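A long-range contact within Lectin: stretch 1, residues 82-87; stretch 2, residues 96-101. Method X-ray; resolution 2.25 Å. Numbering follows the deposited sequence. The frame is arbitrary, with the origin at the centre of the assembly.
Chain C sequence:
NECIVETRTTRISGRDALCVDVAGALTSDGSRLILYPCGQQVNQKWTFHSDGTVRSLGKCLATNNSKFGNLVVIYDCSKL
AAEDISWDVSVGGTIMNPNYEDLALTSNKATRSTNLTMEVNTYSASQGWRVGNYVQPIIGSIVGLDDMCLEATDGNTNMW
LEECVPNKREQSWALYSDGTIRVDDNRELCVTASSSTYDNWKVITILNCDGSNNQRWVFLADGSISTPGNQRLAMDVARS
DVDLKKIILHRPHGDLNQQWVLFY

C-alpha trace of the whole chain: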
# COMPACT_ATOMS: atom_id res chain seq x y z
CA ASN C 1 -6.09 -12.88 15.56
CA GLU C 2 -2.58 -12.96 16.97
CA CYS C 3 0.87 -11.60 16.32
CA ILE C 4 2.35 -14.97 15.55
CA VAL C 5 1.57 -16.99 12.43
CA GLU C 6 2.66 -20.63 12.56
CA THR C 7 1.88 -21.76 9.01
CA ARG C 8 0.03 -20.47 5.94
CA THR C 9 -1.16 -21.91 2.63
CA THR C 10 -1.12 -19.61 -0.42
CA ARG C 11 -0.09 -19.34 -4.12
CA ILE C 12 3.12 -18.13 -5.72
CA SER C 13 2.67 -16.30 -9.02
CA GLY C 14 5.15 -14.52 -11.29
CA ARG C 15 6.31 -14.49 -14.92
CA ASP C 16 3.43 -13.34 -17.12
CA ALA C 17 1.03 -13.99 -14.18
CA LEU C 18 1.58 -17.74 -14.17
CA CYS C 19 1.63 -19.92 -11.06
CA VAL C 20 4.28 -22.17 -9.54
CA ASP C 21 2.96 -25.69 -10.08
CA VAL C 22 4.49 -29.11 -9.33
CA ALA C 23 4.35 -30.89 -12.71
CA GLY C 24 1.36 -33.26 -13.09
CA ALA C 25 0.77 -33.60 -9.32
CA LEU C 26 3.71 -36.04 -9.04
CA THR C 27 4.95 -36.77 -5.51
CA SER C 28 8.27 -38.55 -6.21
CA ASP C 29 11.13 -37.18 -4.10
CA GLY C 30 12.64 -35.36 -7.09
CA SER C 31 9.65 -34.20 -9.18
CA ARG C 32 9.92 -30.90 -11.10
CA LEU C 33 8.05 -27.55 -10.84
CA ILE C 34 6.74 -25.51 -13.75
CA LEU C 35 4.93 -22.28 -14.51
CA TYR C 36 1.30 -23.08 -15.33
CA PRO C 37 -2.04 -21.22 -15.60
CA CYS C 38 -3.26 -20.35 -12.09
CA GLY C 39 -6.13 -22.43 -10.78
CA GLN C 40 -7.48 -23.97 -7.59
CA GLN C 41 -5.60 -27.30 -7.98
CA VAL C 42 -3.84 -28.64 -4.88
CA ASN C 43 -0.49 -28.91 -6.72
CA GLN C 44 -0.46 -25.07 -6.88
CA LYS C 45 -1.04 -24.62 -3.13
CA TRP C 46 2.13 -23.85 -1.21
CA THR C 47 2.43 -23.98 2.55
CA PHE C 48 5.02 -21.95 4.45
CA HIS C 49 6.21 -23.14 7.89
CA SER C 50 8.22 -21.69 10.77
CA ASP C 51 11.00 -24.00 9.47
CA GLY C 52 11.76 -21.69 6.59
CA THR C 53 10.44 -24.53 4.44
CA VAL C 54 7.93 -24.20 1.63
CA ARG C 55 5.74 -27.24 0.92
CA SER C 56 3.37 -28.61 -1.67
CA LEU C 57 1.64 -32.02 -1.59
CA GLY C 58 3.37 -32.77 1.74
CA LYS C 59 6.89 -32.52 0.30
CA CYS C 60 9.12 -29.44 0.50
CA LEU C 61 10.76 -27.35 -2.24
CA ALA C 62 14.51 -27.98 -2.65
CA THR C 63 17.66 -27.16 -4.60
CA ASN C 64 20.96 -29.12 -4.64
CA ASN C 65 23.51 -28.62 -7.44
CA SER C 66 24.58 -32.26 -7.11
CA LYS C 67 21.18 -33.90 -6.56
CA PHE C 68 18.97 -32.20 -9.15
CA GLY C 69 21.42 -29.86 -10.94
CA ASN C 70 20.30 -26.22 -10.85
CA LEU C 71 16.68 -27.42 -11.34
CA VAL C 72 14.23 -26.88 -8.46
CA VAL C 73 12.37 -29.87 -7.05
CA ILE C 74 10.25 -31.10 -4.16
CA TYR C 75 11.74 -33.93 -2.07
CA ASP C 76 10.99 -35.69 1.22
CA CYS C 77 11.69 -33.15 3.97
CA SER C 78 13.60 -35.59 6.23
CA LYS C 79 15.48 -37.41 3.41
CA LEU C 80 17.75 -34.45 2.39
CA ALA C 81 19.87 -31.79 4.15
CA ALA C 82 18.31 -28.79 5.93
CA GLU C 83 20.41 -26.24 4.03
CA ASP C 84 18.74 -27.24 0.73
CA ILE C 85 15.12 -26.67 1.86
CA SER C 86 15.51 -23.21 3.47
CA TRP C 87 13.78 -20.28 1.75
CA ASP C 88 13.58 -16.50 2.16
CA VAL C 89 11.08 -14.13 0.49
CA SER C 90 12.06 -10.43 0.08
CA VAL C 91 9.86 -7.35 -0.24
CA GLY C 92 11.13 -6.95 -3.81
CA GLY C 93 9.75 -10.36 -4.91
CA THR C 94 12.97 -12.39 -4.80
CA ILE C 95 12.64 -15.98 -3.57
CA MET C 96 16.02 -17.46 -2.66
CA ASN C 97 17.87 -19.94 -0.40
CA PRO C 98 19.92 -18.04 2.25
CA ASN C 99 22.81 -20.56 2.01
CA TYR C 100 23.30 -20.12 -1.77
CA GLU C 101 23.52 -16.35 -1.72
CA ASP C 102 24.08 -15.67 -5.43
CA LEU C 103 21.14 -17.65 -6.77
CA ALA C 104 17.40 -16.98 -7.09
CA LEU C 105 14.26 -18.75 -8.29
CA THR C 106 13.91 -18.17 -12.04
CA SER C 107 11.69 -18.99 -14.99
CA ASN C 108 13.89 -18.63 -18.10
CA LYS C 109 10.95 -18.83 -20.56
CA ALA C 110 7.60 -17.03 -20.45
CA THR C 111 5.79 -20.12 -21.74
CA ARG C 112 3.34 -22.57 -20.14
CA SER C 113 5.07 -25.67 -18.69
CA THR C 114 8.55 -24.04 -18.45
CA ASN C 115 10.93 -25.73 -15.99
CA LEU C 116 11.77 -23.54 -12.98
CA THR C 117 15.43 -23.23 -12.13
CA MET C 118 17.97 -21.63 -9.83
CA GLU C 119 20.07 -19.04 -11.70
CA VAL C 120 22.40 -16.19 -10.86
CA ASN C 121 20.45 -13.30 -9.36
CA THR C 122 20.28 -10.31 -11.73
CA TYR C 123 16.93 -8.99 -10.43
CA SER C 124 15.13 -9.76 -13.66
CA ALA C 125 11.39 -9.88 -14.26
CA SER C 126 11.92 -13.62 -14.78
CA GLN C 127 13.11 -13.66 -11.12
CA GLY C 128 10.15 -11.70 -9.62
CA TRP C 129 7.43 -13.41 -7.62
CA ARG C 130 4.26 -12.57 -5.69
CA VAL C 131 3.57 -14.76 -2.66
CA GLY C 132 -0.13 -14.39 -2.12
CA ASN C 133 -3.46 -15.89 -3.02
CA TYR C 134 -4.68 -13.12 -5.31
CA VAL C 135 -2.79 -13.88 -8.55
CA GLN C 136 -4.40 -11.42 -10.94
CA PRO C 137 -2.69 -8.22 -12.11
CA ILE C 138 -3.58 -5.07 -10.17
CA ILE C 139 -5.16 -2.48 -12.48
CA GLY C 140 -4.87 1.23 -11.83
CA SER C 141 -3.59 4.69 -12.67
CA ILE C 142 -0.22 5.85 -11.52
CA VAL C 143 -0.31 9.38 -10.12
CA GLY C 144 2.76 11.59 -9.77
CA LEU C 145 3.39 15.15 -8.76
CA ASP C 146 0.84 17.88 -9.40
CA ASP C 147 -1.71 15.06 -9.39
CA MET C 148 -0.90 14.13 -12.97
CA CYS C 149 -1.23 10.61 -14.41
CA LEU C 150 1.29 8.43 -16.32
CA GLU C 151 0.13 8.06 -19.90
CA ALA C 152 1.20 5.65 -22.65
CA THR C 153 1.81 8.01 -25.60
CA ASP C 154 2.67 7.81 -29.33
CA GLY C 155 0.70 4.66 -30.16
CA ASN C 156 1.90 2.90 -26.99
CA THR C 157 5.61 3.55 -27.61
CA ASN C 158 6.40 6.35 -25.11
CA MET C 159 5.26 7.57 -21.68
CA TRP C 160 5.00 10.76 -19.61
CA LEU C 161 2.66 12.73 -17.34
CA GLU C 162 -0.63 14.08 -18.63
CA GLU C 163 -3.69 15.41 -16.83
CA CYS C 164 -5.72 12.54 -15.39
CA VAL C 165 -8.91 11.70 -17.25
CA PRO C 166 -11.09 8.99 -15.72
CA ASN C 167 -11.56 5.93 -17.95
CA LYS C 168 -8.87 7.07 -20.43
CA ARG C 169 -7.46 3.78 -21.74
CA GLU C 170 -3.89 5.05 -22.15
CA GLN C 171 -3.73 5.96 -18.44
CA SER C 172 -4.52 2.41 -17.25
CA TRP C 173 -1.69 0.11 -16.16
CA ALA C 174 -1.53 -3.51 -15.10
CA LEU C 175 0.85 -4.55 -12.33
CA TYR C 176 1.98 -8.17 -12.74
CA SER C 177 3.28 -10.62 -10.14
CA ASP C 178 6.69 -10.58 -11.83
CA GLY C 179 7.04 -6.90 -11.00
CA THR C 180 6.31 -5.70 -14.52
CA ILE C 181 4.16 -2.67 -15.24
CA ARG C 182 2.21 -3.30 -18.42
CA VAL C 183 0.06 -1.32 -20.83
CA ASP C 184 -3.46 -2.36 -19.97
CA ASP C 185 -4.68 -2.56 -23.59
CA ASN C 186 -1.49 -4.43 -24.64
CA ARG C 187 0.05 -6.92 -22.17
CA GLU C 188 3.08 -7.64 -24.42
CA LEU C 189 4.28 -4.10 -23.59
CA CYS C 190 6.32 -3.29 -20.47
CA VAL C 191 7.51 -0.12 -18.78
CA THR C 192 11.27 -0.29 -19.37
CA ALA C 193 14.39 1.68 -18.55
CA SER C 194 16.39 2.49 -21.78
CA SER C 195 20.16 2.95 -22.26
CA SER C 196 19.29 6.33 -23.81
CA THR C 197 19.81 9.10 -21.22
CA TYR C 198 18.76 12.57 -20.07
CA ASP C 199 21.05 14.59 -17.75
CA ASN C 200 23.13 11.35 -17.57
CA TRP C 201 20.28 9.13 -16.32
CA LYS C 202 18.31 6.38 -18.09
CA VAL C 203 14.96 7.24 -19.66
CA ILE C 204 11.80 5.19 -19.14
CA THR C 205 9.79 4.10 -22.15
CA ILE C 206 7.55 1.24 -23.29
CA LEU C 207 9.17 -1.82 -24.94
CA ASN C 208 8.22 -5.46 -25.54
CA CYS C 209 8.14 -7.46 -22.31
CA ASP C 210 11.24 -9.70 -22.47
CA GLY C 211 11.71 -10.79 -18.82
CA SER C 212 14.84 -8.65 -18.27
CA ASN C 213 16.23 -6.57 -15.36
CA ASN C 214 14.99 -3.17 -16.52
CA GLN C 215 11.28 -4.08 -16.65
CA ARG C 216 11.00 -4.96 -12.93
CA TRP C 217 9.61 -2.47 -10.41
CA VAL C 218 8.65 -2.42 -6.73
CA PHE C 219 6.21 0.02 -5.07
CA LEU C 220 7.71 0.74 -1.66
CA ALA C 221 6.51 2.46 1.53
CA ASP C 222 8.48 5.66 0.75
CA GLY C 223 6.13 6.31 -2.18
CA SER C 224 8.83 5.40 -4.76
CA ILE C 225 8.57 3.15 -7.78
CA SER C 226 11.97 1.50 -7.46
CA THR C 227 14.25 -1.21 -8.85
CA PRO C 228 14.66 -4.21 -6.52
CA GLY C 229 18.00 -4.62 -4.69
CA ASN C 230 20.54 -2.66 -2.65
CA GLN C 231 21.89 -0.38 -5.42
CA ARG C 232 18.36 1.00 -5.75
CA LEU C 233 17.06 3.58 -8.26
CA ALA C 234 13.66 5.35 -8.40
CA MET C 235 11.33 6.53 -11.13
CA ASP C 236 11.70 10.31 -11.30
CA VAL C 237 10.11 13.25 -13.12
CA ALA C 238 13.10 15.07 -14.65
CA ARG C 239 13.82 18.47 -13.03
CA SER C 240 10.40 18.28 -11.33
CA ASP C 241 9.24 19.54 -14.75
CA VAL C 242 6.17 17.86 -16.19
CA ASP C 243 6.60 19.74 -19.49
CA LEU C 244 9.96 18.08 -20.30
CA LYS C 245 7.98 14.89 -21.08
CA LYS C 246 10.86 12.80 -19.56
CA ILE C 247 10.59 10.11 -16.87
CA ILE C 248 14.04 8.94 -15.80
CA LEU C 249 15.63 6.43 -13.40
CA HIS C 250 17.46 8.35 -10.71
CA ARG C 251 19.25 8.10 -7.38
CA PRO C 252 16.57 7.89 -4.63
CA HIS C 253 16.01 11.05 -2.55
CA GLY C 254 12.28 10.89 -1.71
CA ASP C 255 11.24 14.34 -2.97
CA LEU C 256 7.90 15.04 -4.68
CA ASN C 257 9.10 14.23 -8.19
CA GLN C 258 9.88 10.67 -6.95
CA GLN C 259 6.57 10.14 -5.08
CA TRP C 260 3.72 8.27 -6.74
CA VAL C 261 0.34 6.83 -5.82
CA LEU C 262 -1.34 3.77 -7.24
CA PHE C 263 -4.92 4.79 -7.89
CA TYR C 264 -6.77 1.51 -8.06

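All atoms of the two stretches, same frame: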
# COMPACT_ATOMS: atom_id res chain seq x y z
N ALA C 82 19.07 -29.99 5.57
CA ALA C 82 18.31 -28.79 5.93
C ALA C 82 18.64 -27.60 5.03
O ALA C 82 17.74 -26.92 4.53
CB ALA C 82 18.56 -28.42 7.38
N GLU C 83 19.93 -27.38 4.81
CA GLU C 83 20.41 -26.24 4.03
C GLU C 83 19.76 -26.10 2.65
O GLU C 83 19.72 -25.00 2.10
CB GLU C 83 21.93 -26.29 3.85
CG GLU C 83 22.73 -26.07 5.13
CD GLU C 83 22.97 -27.35 5.92
OE1 GLU C 83 23.70 -27.28 6.94
OE2 GLU C 83 22.43 -28.42 5.54
N ASP C 84 19.27 -27.21 2.10
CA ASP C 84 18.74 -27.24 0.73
C ASP C 84 17.23 -26.99 0.65
O ASP C 84 16.69 -26.88 -0.46
CB ASP C 84 19.06 -28.59 0.07
CG ASP C 84 20.57 -28.83 -0.09
OD1 ASP C 84 21.33 -27.84 -0.19
OD2 ASP C 84 20.98 -30.01 -0.13
N ILE C 85 16.57 -26.90 1.80
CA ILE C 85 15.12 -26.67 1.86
C ILE C 85 14.74 -25.40 2.65
O ILE C 85 13.57 -25.21 3.01
CB ILE C 85 14.39 -27.91 2.43
CG1 ILE C 85 15.04 -28.39 3.73
CG2 ILE C 85 14.39 -29.03 1.41
CD1 ILE C 85 14.23 -29.43 4.47
N SER C 86 15.73 -24.54 2.91
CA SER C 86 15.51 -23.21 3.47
C SER C 86 15.09 -22.23 2.37
O SER C 86 15.58 -22.31 1.24
CB SER C 86 16.79 -22.68 4.12
OG SER C 86 17.20 -23.49 5.20
N TRP C 87 14.19 -21.31 2.70
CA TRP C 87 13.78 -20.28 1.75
C TRP C 87 13.55 -18.93 2.44
O TRP C 87 13.18 -18.87 3.61
CB TRP C 87 12.54 -20.72 0.99
CG TRP C 87 12.75 -21.97 0.19
CD1 TRP C 87 12.36 -23.24 0.53
CD2 TRP C 87 13.44 -22.09 -1.06
NE1 TRP C 87 12.74 -24.13 -0.44
CE2 TRP C 87 13.41 -23.46 -1.42
CE3 TRP C 87 14.07 -21.17 -1.91
CZ2 TRP C 87 13.99 -23.92 -2.61
CZ3 TRP C 87 14.65 -21.64 -3.09
CH2 TRP C 87 14.60 -23.00 -3.43
N MET C 96 14.68 -16.88 -2.62
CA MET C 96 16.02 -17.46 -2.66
C MET C 96 16.29 -18.36 -1.44
O MET C 96 15.52 -18.36 -0.49
CB MET C 96 17.06 -16.34 -2.75
CG MET C 96 17.04 -15.37 -1.59
SD MET C 96 18.35 -15.62 -0.38
CE MET C 96 19.42 -14.24 -0.77
N ASN C 97 17.38 -19.11 -1.51
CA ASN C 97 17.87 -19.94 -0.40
C ASN C 97 19.05 -19.26 0.28
O ASN C 97 20.12 -19.17 -0.31
CB ASN C 97 18.30 -21.31 -0.92
CG ASN C 97 18.77 -22.25 0.19
OD1 ASN C 97 19.65 -21.91 1.01
ND2 ASN C 97 18.20 -23.45 0.21
N PRO C 98 18.88 -18.80 1.53
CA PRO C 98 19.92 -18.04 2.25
C PRO C 98 21.35 -18.60 2.17
O PRO C 98 22.32 -17.83 2.24
CB PRO C 98 19.44 -18.07 3.70
CG PRO C 98 17.97 -18.27 3.62
CD PRO C 98 17.68 -19.02 2.36
N ASN C 99 21.49 -19.91 2.05
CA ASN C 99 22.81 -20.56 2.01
C ASN C 99 23.53 -20.37 0.66
O ASN C 99 24.76 -20.27 0.62
CB ASN C 99 22.69 -22.05 2.35
CG ASN C 99 22.09 -22.29 3.73
OD1 ASN C 99 21.08 -22.98 3.87
ND2 ASN C 99 22.71 -21.71 4.75
N TYR C 100 22.76 -20.33 -0.43
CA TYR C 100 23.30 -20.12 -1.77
C TYR C 100 23.03 -18.69 -2.21
O TYR C 100 22.11 -18.43 -2.97
CB TYR C 100 22.71 -21.14 -2.73
CG TYR C 100 22.88 -22.54 -2.22
CD1 TYR C 100 21.84 -23.21 -1.59
CD2 TYR C 100 24.10 -23.20 -2.34
CE1 TYR C 100 22.00 -24.49 -1.10
CE2 TYR C 100 24.28 -24.48 -1.86
CZ TYR C 100 23.22 -25.13 -1.24
OH TYR C 100 23.39 -26.41 -0.75
N GLU C 101 23.86 -17.77 -1.73
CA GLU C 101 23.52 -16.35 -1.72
C GLU C 101 23.42 -15.70 -3.10
O GLU C 101 22.79 -14.65 -3.23
CB GLU C 101 24.52 -15.58 -0.84
CG GLU C 101 23.96 -14.26 -0.33
CD GLU C 101 24.88 -13.56 0.65
OE1 GLU C 101 24.49 -12.49 1.18
OE2 GLU C 101 26.00 -14.06 0.89

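Two hydrogen bonds anchor the contact, both donated by side chains of the second stretch. The shorter runs from Tyr 100 OH to Asp 84 OD1, 2.6 Å, with the carboxylate oxygen at the edge of the phenol ring and near its plane. The CA-to-CB bond of Asp 84 points away from the second stretch and that of Tyr 100 lies sideways, yet the ends of both side chains come nearer, so a buried carboxylate meets a hydroxyl at the far end of a long side chain. The other bond runs from Asn 97 ND2 to the backbone carbonyl Glu 83 O, 2.9 Å, with an angle of 155° at the hydrogen. Here the chi1 of Asn 97, in the t well, carries the amide across to the first stretch.

Asn 97 ND2 also lies 3.0 Å from Ser 86 O, but the angle is too poor for a hydrogen bond; the amide is thus set between two carbonyls and bonded to one. The amide oxygen, Asn 97 OD1, turns back into its own stretch and accepts a hydrogen bond from Asn 99 N at 2.9 Å. This bond lies within the type I turn from Asn 97 to Tyr 100, which is closed by Tyr 100 N to Asn 97 O, 2.9 Å. One side chain therefore both braces the turn and ties it to the first stretch. On the facing side, Ile 85 N donates to Ala 82 O at 3.0 Å, a backbone bond spanning the 3-10 segment that includes Glu 83 and Asp 84.

The CA-to-CB bond of Asn 99 points toward the first stretch, and the residue packs beside Glu 83, whose carboxylate end leads away from the contact.

Toward Trp 87 the backbones draw together: the CA atoms of Trp 87 and Asn 97 are 4.6 Å apart, against 6.5 Å between the CA atoms of Glu 83 and Asn 99. At this close end Trp 87 CA approaches Met 96 O at 3.4 Å in a CA-H...O contact, with an angle of 139° at the hydrogen. Met 96 O and Asn 97 N lie oblique to the Trp 87 ring, with Trp 87 CE3 3.9 Å from Asn 97 N, while Trp 87 NE1 is hydrogen-bonded elsewhere in the structure. Met 96 takes part through its backbone; its CA-to-CB bond points away. Pro 98 completes the packing: its CD lies 4.2 Å from Ser 86 CB and 4.1 Å from Trp 87 C, at van der Waals range. In all, 386 Å² is buried, both sides summed.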